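Local coordinates for protein GH62 arabinofuranosidase (Podospora anserina, PDB 4N4B) that probably hydrolyses terminal alpha-L-arabinofuranoside residues of xylan, as an alpha-L-arabinofuranosidase of glycoside hydrolase family 62 built on a beta-propeller, at residues A[32-37]-A[83-88]; A[57-62]-A[79-84]; A[188-193]-A[250-255]. All coordinates share one frame; numbering follows the deposited sequence.

Overall arrangement
All three contacts of this five-bladed beta-propeller are partly buried and have their centres 17 to 18 Å from the centre of the chain, away from the calcium-binding His-285. Contacts 1 and 2 are neighbours, their centres about 9 Å apart. They share Asp-83 and Ala-84 in the connection that follows strand 70-78, and they touch where Leu-34 CD1 packs 4.0 Å from Trp-81 O. Contact 3 is on the opposite side of the chain's centre, about 35 Å from contact 1 and 31 Å from contact 2 between centres. There, strand 185-192 of one four-stranded blade meets the turn before the last strand of the next blade.

Contact 1 of 3, residues A[32-37]-A[83-88]; sequences GPLVGP and DAPNAT
Leu-34 and Val-35 run past the turn at Ala-84 and Pro-85, the nearest alpha carbons, Val-35 CA and Pro-85 CA, being 5.1 Å apart. Neither segment is a regular helix or strand here, and no direct hydrogen bond joins them. Segment 83-88 is coiled, with Ala-87 N bonded to Ala-84 O and a weak bond from Asn-86 N to Asp-83 O. Segment 32-37 is extended apart from a classic beta bulge at Leu-34 and Val-35, both of which face Leu-327. The carbonyl of Leu-34 meets the proline directly: Pro-85 CA makes a CA-H...O contact with Leu-34 O at 3.3 Å, and the oxygen also lies against CB and CG of the same ring. A water 2.8 Å from Gly-36 O also lies within weak hydrogen-bonding distance of Pro-85 O, with more acceptors nearby than protons.

The side chains pack in two places. Leu-34 lies alongside the Pro-85 ring, pointing the same way, and its CD2 methyl is 4.1 Å from Pro-85 CG. Val-35 has CG1 anti to the backbone N (chi1 -179°), which leaves the other methyl, CG2, to meet Ala-84 CB at 3.9 Å. Val-35 and Ala-84 are buried, whereas Pro-85 is exposed, so the apolar surface passes from the interior to the protein surface within two residues.

The contact joins the connection between strands 28-30 and 46-55 to the one between strands 70-78 and 90-91, thereby linking two sheets of the propeller. Leu-34 and Val-35 hydrogen-bond through their backbones to Leu-327 in strand 326-332 of the neighbouring sheet. Val-35 also packs on Ile-47 of strand 46-55 and Phe-76 of strand 70-78, while Ala-84 rests on Phe-78 at the end of that strand.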
ATOM      1  N   GLY A  32       7.509  16.724  -6.931  1.00 11.01           N
ATOM      2  CA  GLY A  32       7.171  17.467  -5.755  1.00 12.12           C
ATOM      3  C   GLY A  32       5.935  16.849  -5.093  1.00 12.00           C
ATOM      4  O   GLY A  32       5.382  15.778  -5.486  1.00 11.28           O
ATOM      5  N   PRO A  33       5.429  17.444  -3.999  1.00 11.59           N
ATOM      6  CA  PRO A  33       4.261  16.999  -3.320  1.00 10.78           C
ATOM      7  C   PRO A  33       3.070  17.386  -4.164  1.00 15.55           C
ATOM      8  O   PRO A  33       2.961  18.591  -4.556  1.00 22.00           O
ATOM      9  CB  PRO A  33       4.281  17.723  -1.964  1.00 11.93           C
ATOM     10  CG  PRO A  33       5.065  18.985  -2.275  1.00 11.80           C
ATOM     11  CD  PRO A  33       6.029  18.686  -3.355  1.00 10.92           C
ATOM     12  N   LEU A  34       2.354  16.485  -4.678  1.00 11.16           N
ATOM     13  CA  LEU A  34       1.252  16.732  -5.611  1.00 12.26           C
ATOM     14  C   LEU A  34      -0.065  16.712  -4.921  1.00 14.86           C
ATOM     15  O   LEU A  34      -0.944  17.533  -5.278  1.00 17.19           O
ATOM     16  CB  LEU A  34       1.298  15.729  -6.771  1.00 12.91           C
ATOM     17  CG  LEU A  34       2.483  15.863  -7.679  1.00 16.13           C
ATOM     18  CD1 LEU A  34       2.500  14.750  -8.712  1.00 17.38           C
ATOM     19  CD2 LEU A  34       2.564  17.193  -8.331  1.00 21.64           C
ATOM     20  N   VAL A  35      -0.337  15.820  -3.986  1.00 10.37           N
ATOM     21  CA  VAL A  35      -1.661  15.641  -3.426  1.00  9.10           C
ATOM     22  C   VAL A  35      -1.650  15.896  -1.950  1.00 10.14           C
ATOM     23  O   VAL A  35      -0.842  15.307  -1.202  1.00  9.99           O
ATOM     24  CB  VAL A  35      -2.253  14.233  -3.654  1.00 10.37           C
ATOM     25  CG1 VAL A  35      -3.626  14.091  -3.078  1.00 11.73           C
ATOM     26  CG2 VAL A  35      -2.253  13.880  -5.143  1.00 11.37           C
ATOM     27  N   GLY A  36      -2.448  16.769  -1.456  1.00 10.12           N
ATOM     28  CA  GLY A  36      -2.650  17.091  -0.062  1.00 10.32           C
ATOM     29  C   GLY A  36      -4.100  17.328   0.258  1.00  9.90           C
ATOM     30  O   GLY A  36      -4.999  17.312  -0.587  1.00 11.37           O
ATOM     31  N   PRO A  37      -4.420  17.617   1.529  1.00  9.98           N
ATOM     32  CA  PRO A  37      -5.784  17.886   2.009  1.00 11.59           C
ATOM     33  C   PRO A  37      -6.328  19.129   1.319  1.00 11.38           C
ATOM     34  O   PRO A  37      -5.610  20.074   0.946  1.00 13.23           O
ATOM     35  CB  PRO A  37      -5.636  18.075   3.549  1.00 13.28           C
ATOM     36  CG  PRO A  37      -4.287  17.512   3.882  1.00 14.78           C
ATOM     37  CD  PRO A  37      -3.447  17.590   2.627  1.00 11.21           C
ATOM     38  N   ASP A  83      -2.394  16.903 -13.250  1.00 15.12           N
ATOM     39  CA  ASP A  83      -3.727  17.159 -12.899  1.00 15.61           C
ATOM     40  C   ASP A  83      -4.052  16.574 -11.475  1.00 14.71           C
ATOM     41  O   ASP A  83      -5.097  16.797 -10.961  1.00 16.62           O
ATOM     42  CB  ASP A  83      -4.690  16.476 -13.900  1.00 18.23           C
ATOM     43  CG  ASP A  83      -4.728  17.155 -15.275  1.00 26.72           C
ATOM     44  OD1 ASP A  83      -4.126  18.209 -15.409  1.00 29.23           O
ATOM     45  OD2 ASP A  83      -5.396  16.564 -16.167  1.00 25.58           O
ATOM     46  N   ALA A  84      -3.122  15.841 -10.865  1.00 12.42           N
ATOM     47  CA  ALA A  84      -3.439  15.260  -9.525  1.00 12.00           C
ATOM     48  C   ALA A  84      -3.748  16.306  -8.480  1.00 10.41           C
ATOM     49  O   ALA A  84      -4.640  16.150  -7.686  1.00 11.77           O
ATOM     50  CB  ALA A  84      -2.331  14.345  -9.059  1.00 12.03           C
ATOM     51  N   PRO A  85      -3.024  17.493  -8.456  1.00 11.83           N
ATOM     52  CA  PRO A  85      -3.268  18.427  -7.376  1.00 11.97           C
ATOM     53  C   PRO A  85      -4.684  18.977  -7.382  1.00 13.58           C
ATOM     54  O   PRO A  85      -5.201  19.278  -6.290  1.00 16.57           O
ATOM     55  CB  PRO A  85      -2.235  19.593  -7.644  1.00 13.32           C
ATOM     56  CG  PRO A  85      -1.165  18.907  -8.309  1.00 13.91           C
ATOM     57  CD  PRO A  85      -1.793  17.790  -9.192  1.00 12.52           C
ATOM     58  N   ASN A  86      -5.320  19.061  -8.557  1.00 13.74           N
ATOM     59  CA  ASN A  86      -6.649  19.630  -8.603  1.00 16.27           C
ATOM     60  C   ASN A  86      -7.749  18.577  -8.711  1.00 16.30           C
ATOM     61  O   ASN A  86      -8.908  18.924  -8.875  1.00 17.82           O
ATOM     62  CB  ASN A  86      -6.759  20.570  -9.788  1.00 23.09           C
ATOM     63  CG  ASN A  86      -6.037  21.908  -9.531  1.00 34.79           C
ATOM     64  OD1 ASN A  86      -5.633  22.217  -8.376  1.00 42.15           O
ATOM     65  ND2 ASN A  86      -5.860  22.700 -10.584  1.00 45.22           N
ATOM     66  N   ALA A  87      -7.372  17.298  -8.659  1.00 11.76           N
ATOM     67  CA  ALA A  87      -8.379  16.291  -8.705  1.00 10.81           C
ATOM     68  C   ALA A  87      -9.338  16.372  -7.567  1.00 10.47           C
ATOM     69  O   ALA A  87      -8.968  16.565  -6.386  1.00 11.87           O
ATOM     70  CB  ALA A  87      -7.746  14.926  -8.733  1.00 11.58           C
ATOM     71  N   THR A  88     -10.657  16.239  -7.790  1.00 10.39           N
ATOM     72  CA  THR A  88     -11.710  16.258  -6.820  1.00 10.25           C
ATOM     73  C   THR A  88     -11.594  15.036  -5.867  1.00  9.73           C
ATOM     74  O   THR A  88     -11.418  13.924  -6.298  1.00 10.08           O
ATOM     75  CB  THR A  88     -13.082  16.240  -7.511  1.00 11.16           C
ATOM     76  OG1 THR A  88     -13.094  17.509  -8.271  1.00 14.37           O
ATOM     77  CG2 THR A  88     -14.243  16.167  -6.555  1.00 10.77           C
TER
HETATM   78  O   HOH W   1      -5.074  17.639  -3.357  1.00 18.44           O

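Contact 2 of 3, residues A[57-62]-A[79-84]; sequences GTHHVF and ADWADA
The imidazole of His-59 has Ala-79 O at its edge, near the ring plane, and a water in plane at NE2; NE2 itself lies at the edge of the Trp-81 indole. The two aromatic rings meet obliquely, with planes 57° apart and a centroid distance of 4.9 Å from the imidazole to the five-membered ring of the indole. The pair belongs to a four-stranded antiparallel propeller blade, where the start of strand 58-67 meets the connection that follows its hairpin partner, strand 70-78.

Ala-79 O is 2.8 Å from His-59 ND1, but the N-H...O angle of 124° makes this a weak hydrogen bond. ND1 also bonds to Phe-78 O, so two successive carbonyls at the end of strand 70-78 share this nitrogen. His-59 has CG beside its backbone N and anti to the carbonyl carbon (chi1 -65°), which brings the ND1 edge of the ring up to Ala-79 O. The indole stacks on Phe-329 and the imidazole on Phe-78.

Backbone atoms meet as well: Ala-79 CA makes a CA-H...O contact of 3.4 Å with Gly-57 O. With its positive phi, Gly-57 has no room for a beta carbon beside the carbonyl oxygen of the residue before it, which explains a glycine at this bend. The bridging water lies 2.7 Å from His-59 NE2 and accepts a weak hydrogen bond from Trp-81 NE1 at 3.4 Å.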
ATOM      1  N   GLY A  57      -4.870   5.339 -19.570  1.00 17.92           N
ATOM      2  CA  GLY A  57      -4.552   6.746 -19.392  1.00 15.95           C
ATOM      3  C   GLY A  57      -5.174   7.427 -18.179  1.00 15.05           C
ATOM      4  O   GLY A  57      -4.731   8.530 -17.809  1.00 19.38           O
ATOM      5  N   THR A  58      -6.121   6.754 -17.533  1.00 12.67           N
ATOM      6  CA  THR A  58      -6.790   7.316 -16.393  1.00 11.91           C
ATOM      7  C   THR A  58      -6.227   6.535 -15.101  1.00 10.48           C
ATOM      8  O   THR A  58      -6.385   5.378 -14.927  1.00  9.79           O
ATOM      9  CB  THR A  58      -8.298   7.192 -16.386  1.00 12.93           C
ATOM     10  OG1 THR A  58      -8.767   7.985 -17.518  1.00 15.13           O
ATOM     11  CG2 THR A  58      -8.934   7.745 -15.169  1.00 14.53           C
ATOM     12  N   HIS A  59      -5.697   7.381 -14.178  1.00  9.53           N
ATOM     13  CA  HIS A  59      -5.301   6.857 -12.852  1.00  9.32           C
ATOM     14  C   HIS A  59      -6.466   6.932 -11.905  1.00  8.69           C
ATOM     15  O   HIS A  59      -7.227   7.869 -11.864  1.00 10.27           O
ATOM     16  CB  HIS A  59      -4.207   7.765 -12.239  1.00  9.95           C
ATOM     17  CG  HIS A  59      -2.923   7.773 -12.997  1.00  9.57           C
ATOM     18  ND1 HIS A  59      -2.697   8.696 -14.013  1.00 12.01           N
ATOM     19  CD2 HIS A  59      -1.752   7.014 -12.946  1.00 11.00           C
ATOM     20  CE1 HIS A  59      -1.478   8.517 -14.512  1.00 11.94           C
ATOM     21  NE2 HIS A  59      -0.886   7.519 -13.897  1.00 12.67           N
ATOM     22  N   HIS A  60      -6.608   5.882 -11.112  1.00  8.74           N
ATOM     23  CA  HIS A  60      -7.571   5.769 -10.048  1.00  9.11           C
ATOM     24  C   HIS A  60      -6.800   5.548  -8.744  1.00  8.20           C
ATOM     25  O   HIS A  60      -6.017   4.592  -8.658  1.00  9.43           O
ATOM     26  CB  HIS A  60      -8.487   4.501 -10.305  1.00  9.23           C
ATOM     27  CG  HIS A  60      -9.350   4.676 -11.525  1.00 10.05           C
ATOM     28  ND1 HIS A  60      -9.016   4.283 -12.801  1.00 14.01           N
ATOM     29  CD2 HIS A  60     -10.539   5.230 -11.543  1.00  8.46           C
ATOM     30  CE1 HIS A  60     -10.062   4.595 -13.589  1.00  8.93           C
ATOM     31  NE2 HIS A  60     -10.975   5.197 -12.849  1.00 13.53           N
ATOM     32  N   VAL A  61      -7.064   6.430  -7.772  1.00  7.88           N
ATOM     33  CA  VAL A  61      -6.370   6.375  -6.463  1.00  7.41           C
ATOM     34  C   VAL A  61      -7.326   6.306  -5.414  1.00  6.77           C
ATOM     35  O   VAL A  61      -8.315   7.037  -5.292  1.00  7.99           O
ATOM     36  CB  VAL A  61      -5.436   7.590  -6.314  1.00  8.79           C
ATOM     37  CG1 VAL A  61      -4.631   7.485  -5.010  1.00  9.10           C
ATOM     38  CG2 VAL A  61      -4.471   7.701  -7.468  1.00 10.39           C
ATOM     39  N   PHE A  62      -6.994   5.445  -4.381  1.00  6.72           N
ATOM     40  CA  PHE A  62      -7.655   5.496  -3.083  1.00  7.03           C
ATOM     41  C   PHE A  62      -6.573   5.736  -2.032  1.00  6.85           C
ATOM     42  O   PHE A  62      -5.487   5.230  -2.141  1.00  7.65           O
ATOM     43  CB  PHE A  62      -8.464   4.211  -2.732  1.00  8.24           C
ATOM     44  CG  PHE A  62      -9.488   3.882  -3.779  1.00  7.68           C
ATOM     45  CD1 PHE A  62      -9.154   3.283  -5.008  1.00  8.44           C
ATOM     46  CD2 PHE A  62     -10.786   4.128  -3.511  1.00  9.21           C
ATOM     47  CE1 PHE A  62     -10.190   3.043  -5.940  1.00  8.52           C
ATOM     48  CE2 PHE A  62     -11.810   3.823  -4.434  1.00  9.80           C
ATOM     49  CZ  PHE A  62     -11.468   3.244  -5.619  1.00  9.00           C
ATOM     50  N   ALA A  79      -5.785  12.035 -15.185  1.00 11.84           N
ATOM     51  CA  ALA A  79      -5.004  11.516 -16.268  1.00 13.40           C
ATOM     52  C   ALA A  79      -3.499  11.841 -16.085  1.00 15.20           C
ATOM     53  O   ALA A  79      -2.817  11.114 -15.489  1.00 15.21           O
ATOM     54  CB  ALA A  79      -5.548  12.028 -17.599  1.00 14.53           C
ATOM     55  N   ASP A  80      -3.027  12.974 -16.580  1.00 16.13           N
ATOM     56  CA  ASP A  80      -1.655  13.394 -16.354  1.00 14.65           C
ATOM     57  C   ASP A  80      -1.427  13.620 -14.870  1.00 14.58           C
ATOM     58  O   ASP A  80      -2.262  14.103 -14.198  1.00 14.65           O
ATOM     59  CB  ASP A  80      -1.420  14.750 -17.012  1.00 19.66           C
ATOM     60  CG  ASP A  80      -1.501  14.712 -18.480  1.00 31.60           C
ATOM     61  OD1 ASP A  80      -1.285  13.676 -19.091  1.00 34.73           O
ATOM     62  OD2 ASP A  80      -1.674  15.796 -19.014  1.00 42.88           O
ATOM     63  N   TRP A  81      -0.246  13.280 -14.421  1.00 14.63           N
ATOM     64  CA  TRP A  81       0.140  13.615 -12.995  1.00 14.40           C
ATOM     65  C   TRP A  81       0.014  15.053 -12.608  1.00 16.34           C
ATOM     66  O   TRP A  81      -0.326  15.408 -11.484  1.00 15.05           O
ATOM     67  CB  TRP A  81       1.576  13.173 -12.731  1.00 14.52           C
ATOM     68  CG  TRP A  81       1.845  11.752 -12.767  1.00 14.49           C
ATOM     69  CD1 TRP A  81       0.948  10.692 -13.040  1.00 13.38           C
ATOM     70  CD2 TRP A  81       3.111  11.126 -12.552  1.00 14.06           C
ATOM     71  NE1 TRP A  81       1.599   9.517 -12.934  1.00 13.58           N
ATOM     72  CE2 TRP A  81       2.928   9.722 -12.679  1.00 13.23           C
ATOM     73  CE3 TRP A  81       4.424  11.616 -12.314  1.00 12.75           C
ATOM     74  CZ2 TRP A  81       3.967   8.845 -12.493  1.00 13.73           C
ATOM     75  CZ3 TRP A  81       5.444  10.712 -12.155  1.00 13.63           C
ATOM     76  CH2 TRP A  81       5.189   9.349 -12.228  1.00 13.79           C
ATOM     77  N   ALA A  82       0.221  15.945 -13.584  1.00 17.61           N
ATOM     78  CA  ALA A  82      -0.023  17.379 -13.273  1.00 16.63           C
ATOM     79  C   ALA A  82      -1.420  17.739 -12.926  1.00 17.96           C
ATOM     80  O   ALA A  82      -1.623  18.817 -12.365  1.00 19.95           O
ATOM     81  CB  ALA A  82       0.357  18.218 -14.556  1.00 21.31           C
ATOM     82  N   ASP A  83      -2.394  16.903 -13.250  1.00 15.12           N
ATOM     83  CA  ASP A  83      -3.727  17.159 -12.899  1.00 15.61           C
ATOM     84  C   ASP A  83      -4.052  16.574 -11.475  1.00 14.71           C
ATOM     85  O   ASP A  83      -5.097  16.797 -10.961  1.00 16.62           O
ATOM     86  CB  ASP A  83      -4.690  16.476 -13.900  1.00 18.23           C
ATOM     87  CG  ASP A  83      -4.728  17.155 -15.275  1.00 26.72           C
ATOM     88  OD1 ASP A  83      -4.126  18.209 -15.409  1.00 29.23           O
ATOM     89  OD2 ASP A  83      -5.396  16.564 -16.167  1.00 25.58           O
ATOM     90  N   ALA A  84      -3.122  15.841 -10.865  1.00 12.42           N
ATOM     91  CA  ALA A  84      -3.439  15.260  -9.525  1.00 12.00           C
ATOM     92  C   ALA A  84      -3.748  16.306  -8.480  1.00 10.41           C
ATOM     93  O   ALA A  84      -4.640  16.150  -7.686  1.00 11.77           O
ATOM     94  CB  ALA A  84      -2.331  14.345  -9.059  1.00 12.03           C
TER
HETATM   95  O   HOH W   2       1.527   6.903 -15.039  1.00 19.42           O

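Contact 3 of 3, residues A[188-193]-A[250-255]; sequences RSETSL and SIRGPW
Glu-190 OE1 is gripped by two arginines, one from each segment: Arg-252 NE donates to it at 2.8 Å, and Arg-188 NH1 also lies 2.8 Å from Glu-190 OE1. Arg-252 comes in along the syn lone pair, with the oxygen near its guanidinium plane, whereas Arg-188 approaches from above the carboxylate plane. The second carboxylate oxygen, OE2, takes a nearly straight bond of 2.9 Å from Arg-252 NH2 (173°). Arg-252 therefore holds the carboxylate side-on through NE and NH2, fixing its rotation.

The guanidinium planes of the two arginines are 81° apart, and Arg-252 CG sits over the centre of one face of Arg-188. A bend at chi3 (61°) turns the Arg-188 guanidinium to meet this methylene and the carboxylate together. This salt-bridge network joins adjacent propeller blades, from strand 185-192 of one to the connection between strands 241-248 and 256-257 of the next. A lysine in place of Glu-190 would remove the shared carboxylate and would probably leave three positive groups crowded together, with Arg-252 free to swing away.

The turn carrying Arg-252 is a type I beta turn from Ser-250 to Gly-253. Its start is an ST turn in which Ser-250 OG accepts from Arg-252 N. One water accepts from Arg-188 NE at 3.0 Å and donates to Arg-252 O.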
ATOM      1  N   ARG A 188       0.720 -13.869   7.058  1.00  9.88           N
ATOM      2  CA  ARG A 188       0.086 -14.317   5.825  1.00  8.83           C
ATOM      3  C   ARG A 188      -0.996 -15.412   6.088  1.00 10.26           C
ATOM      4  O   ARG A 188      -0.696 -16.381   6.696  1.00 10.85           O
ATOM      5  CB  ARG A 188       1.139 -14.826   4.831  1.00  9.77           C
ATOM      6  CG  ARG A 188       0.579 -15.166   3.473  1.00 10.84           C
ATOM      7  CD  ARG A 188       1.618 -15.907   2.606  1.00 12.12           C
ATOM      8  NE  ARG A 188       2.039 -17.170   3.216  1.00 13.82           N
ATOM      9  CZ  ARG A 188       1.314 -18.271   3.285  1.00 14.27           C
ATOM     10  NH1 ARG A 188       0.150 -18.359   2.701  1.00 12.17           N
ATOM     11  NH2 ARG A 188       1.808 -19.296   3.928  1.00 14.36           N
ATOM     12  N   SER A 189      -2.209 -15.189   5.596  1.00  9.45           N
ATOM     13  CA  SER A 189      -3.254 -16.197   5.581  1.00  9.60           C
ATOM     14  C   SER A 189      -3.565 -16.538   4.138  1.00  9.30           C
ATOM     15  O   SER A 189      -3.124 -15.838   3.267  1.00 10.13           O
ATOM     16  CB  SER A 189      -4.525 -15.674   6.185  1.00  9.80           C
ATOM     17  OG  SER A 189      -4.405 -15.478   7.545  1.00 11.08           O
ATOM     18  N   GLU A 190      -4.271 -17.651   3.910  1.00 10.55           N
ATOM     19  CA  GLU A 190      -4.658 -18.006   2.538  1.00 10.64           C
ATOM     20  C   GLU A 190      -6.028 -18.656   2.564  1.00 10.83           C
ATOM     21  O   GLU A 190      -6.473 -19.237   3.523  1.00 12.04           O
ATOM     22  CB  GLU A 190      -3.577 -18.823   1.837  1.00 13.46           C
ATOM     23  CG  GLU A 190      -3.288 -20.166   2.483  1.00 15.33           C
ATOM     24  CD  GLU A 190      -2.213 -20.930   1.721  1.00 16.67           C
ATOM     25  OE1 GLU A 190      -1.058 -20.839   2.070  1.00 15.90           O
ATOM     26  OE2 GLU A 190      -2.641 -21.605   0.706  1.00 21.03           O
ATOM     27  N   THR A 191      -6.561 -18.667   1.340  1.00 12.57           N
ATOM     28  CA  THR A 191      -7.798 -19.426   0.993  1.00 11.98           C
ATOM     29  C   THR A 191      -7.713 -19.769  -0.451  1.00 13.19           C
ATOM     30  O   THR A 191      -6.867 -19.271  -1.204  1.00 13.03           O
ATOM     31  CB  THR A 191      -9.015 -18.593   1.316  1.00 13.89           C
ATOM     32  OG1 THR A 191     -10.187 -19.445   1.328  1.00 12.49           O
ATOM     33  CG2 THR A 191      -9.224 -17.394   0.380  1.00 13.68           C
ATOM     34  N   SER A 192      -8.585 -20.697  -0.900  1.00 13.52           N
ATOM     35  CA  SER A 192      -8.568 -20.935  -2.302  1.00 13.79           C
ATOM     36  C   SER A 192      -9.149 -19.807  -3.109  1.00 13.50           C
ATOM     37  O   SER A 192      -9.967 -19.019  -2.606  1.00 13.60           O
ATOM     38  CB  SER A 192      -9.404 -22.234  -2.582  1.00 14.13           C
ATOM     39  OG  SER A 192     -10.745 -22.005  -2.495  1.00 16.48           O
ATOM     40  N   LEU A 193      -8.789 -19.742  -4.382  1.00 14.38           N
ATOM     41  CA  LEU A 193      -9.296 -18.800  -5.322  1.00 14.00           C
ATOM     42  C   LEU A 193     -10.806 -18.807  -5.338  1.00 15.09           C
ATOM     43  O   LEU A 193     -11.495 -17.772  -5.380  1.00 18.00           O
ATOM     44  CB  LEU A 193      -8.676 -18.937  -6.740  1.00 15.26           C
ATOM     45  CG  LEU A 193      -9.096 -17.917  -7.782  1.00 17.12           C
ATOM     46  CD1 LEU A 193      -8.565 -16.495  -7.425  1.00 16.71           C
ATOM     47  CD2 LEU A 193      -8.635 -18.323  -9.182  1.00 21.25           C
ATOM     48  N   SER A 250       7.692 -18.102  -4.645  1.00 16.05           N
ATOM     49  CA  SER A 250       6.332 -18.363  -4.175  1.00 16.78           C
ATOM     50  C   SER A 250       5.858 -17.213  -3.283  1.00 15.03           C
ATOM     51  O   SER A 250       6.631 -16.631  -2.635  1.00 15.72           O
ATOM     52  CB  SER A 250       6.255 -19.675  -3.382  1.00 17.33           C
ATOM     53  OG  SER A 250       5.068 -19.844  -2.702  1.00 18.73           O
ATOM     54  N   ILE A 251       4.564 -16.947  -3.314  1.00 13.40           N
ATOM     55  CA  ILE A 251       3.925 -16.020  -2.382  1.00 13.11           C
ATOM     56  C   ILE A 251       4.201 -16.423  -0.929  1.00 13.10           C
ATOM     57  O   ILE A 251       4.234 -15.615  -0.064  1.00 13.53           O
ATOM     58  CB  ILE A 251       2.423 -15.864  -2.689  1.00 12.11           C
ATOM     59  CG1 ILE A 251       2.260 -15.296  -4.093  1.00 13.35           C
ATOM     60  CG2 ILE A 251       1.756 -14.961  -1.655  1.00 12.38           C
ATOM     61  CD1 ILE A 251       0.889 -15.419  -4.663  1.00 13.07           C
ATOM     62  N   ARG A 252       4.401 -17.703  -0.702  1.00 13.70           N
ATOM     63  CA  ARG A 252       4.675 -18.247   0.576  1.00 13.55           C
ATOM     64  C   ARG A 252       6.129 -18.145   1.027  1.00 13.43           C
ATOM     65  O   ARG A 252       6.400 -18.543   2.176  1.00 18.30           O
ATOM     66  CB  ARG A 252       4.208 -19.748   0.686  1.00 15.02           C
ATOM     67  CG  ARG A 252       2.817 -19.984   0.268  1.00 15.51           C
ATOM     68  CD  ARG A 252       2.328 -21.414   0.694  1.00 15.37           C
ATOM     69  NE  ARG A 252       0.947 -21.617   0.257  1.00 15.65           N
ATOM     70  CZ  ARG A 252       0.620 -21.881  -1.006  1.00 18.17           C
ATOM     71  NH1 ARG A 252       1.579 -22.044  -1.943  1.00 20.20           N
ATOM     72  NH2 ARG A 252      -0.645 -21.922  -1.368  1.00 20.40           N
ATOM     73  N   GLY A 253       6.995 -17.581   0.198  1.00 15.00           N
ATOM     74  CA  GLY A 253       8.391 -17.545   0.498  1.00 17.47           C
ATOM     75  C   GLY A 253       9.032 -18.900   0.123  1.00 21.70           C
ATOM     76  O   GLY A 253       8.341 -19.740  -0.423  1.00 22.45           O
ATOM     77  N   PRO A 254      10.330 -19.070   0.407  1.00 20.34           N
ATOM     78  CA  PRO A 254      11.098 -18.150   1.230  1.00 20.19           C
ATOM     79  C   PRO A 254      11.507 -16.914   0.399  1.00 15.57           C
ATOM     80  O   PRO A 254      11.671 -16.978  -0.757  1.00 17.80           O
ATOM     81  CB  PRO A 254      12.387 -18.975   1.622  1.00 22.15           C
ATOM     82  CG  PRO A 254      12.513 -19.975   0.546  1.00 23.94           C
ATOM     83  CD  PRO A 254      11.086 -20.325   0.091  1.00 22.18           C
ATOM     84  N   TRP A 255      11.771 -15.852   1.178  1.00 15.11           N
ATOM     85  CA  TRP A 255      12.142 -14.551   0.591  1.00 15.72           C
ATOM     86  C   TRP A 255      13.665 -14.289   0.632  1.00 15.89           C
ATOM     87  O   TRP A 255      14.250 -14.396   1.711  1.00 18.93           O
ATOM     88  CB  TRP A 255      11.399 -13.405   1.322  1.00 14.54           C
ATOM     89  CG  TRP A 255       9.923 -13.445   1.153  1.00 12.51           C
ATOM     90  CD1 TRP A 255       9.004 -14.003   2.040  1.00 13.88           C
ATOM     91  CD2 TRP A 255       9.164 -12.988   0.027  1.00 11.78           C
ATOM     92  NE1 TRP A 255       7.734 -13.948   1.451  1.00 14.10           N
ATOM     93  CE2 TRP A 255       7.814 -13.323   0.263  1.00 11.67           C
ATOM     94  CE3 TRP A 255       9.512 -12.397  -1.182  1.00 10.79           C
ATOM     95  CZ2 TRP A 255       6.816 -13.079  -0.694  1.00 12.67           C
ATOM     96  CZ3 TRP A 255       8.507 -12.085  -2.097  1.00 11.94           C
ATOM     97  CH2 TRP A 255       7.203 -12.444  -1.855  1.00 11.69           C
TER
HETATM   98  O   HOH W   3       4.681 -17.742   4.474  1.00 17.26           O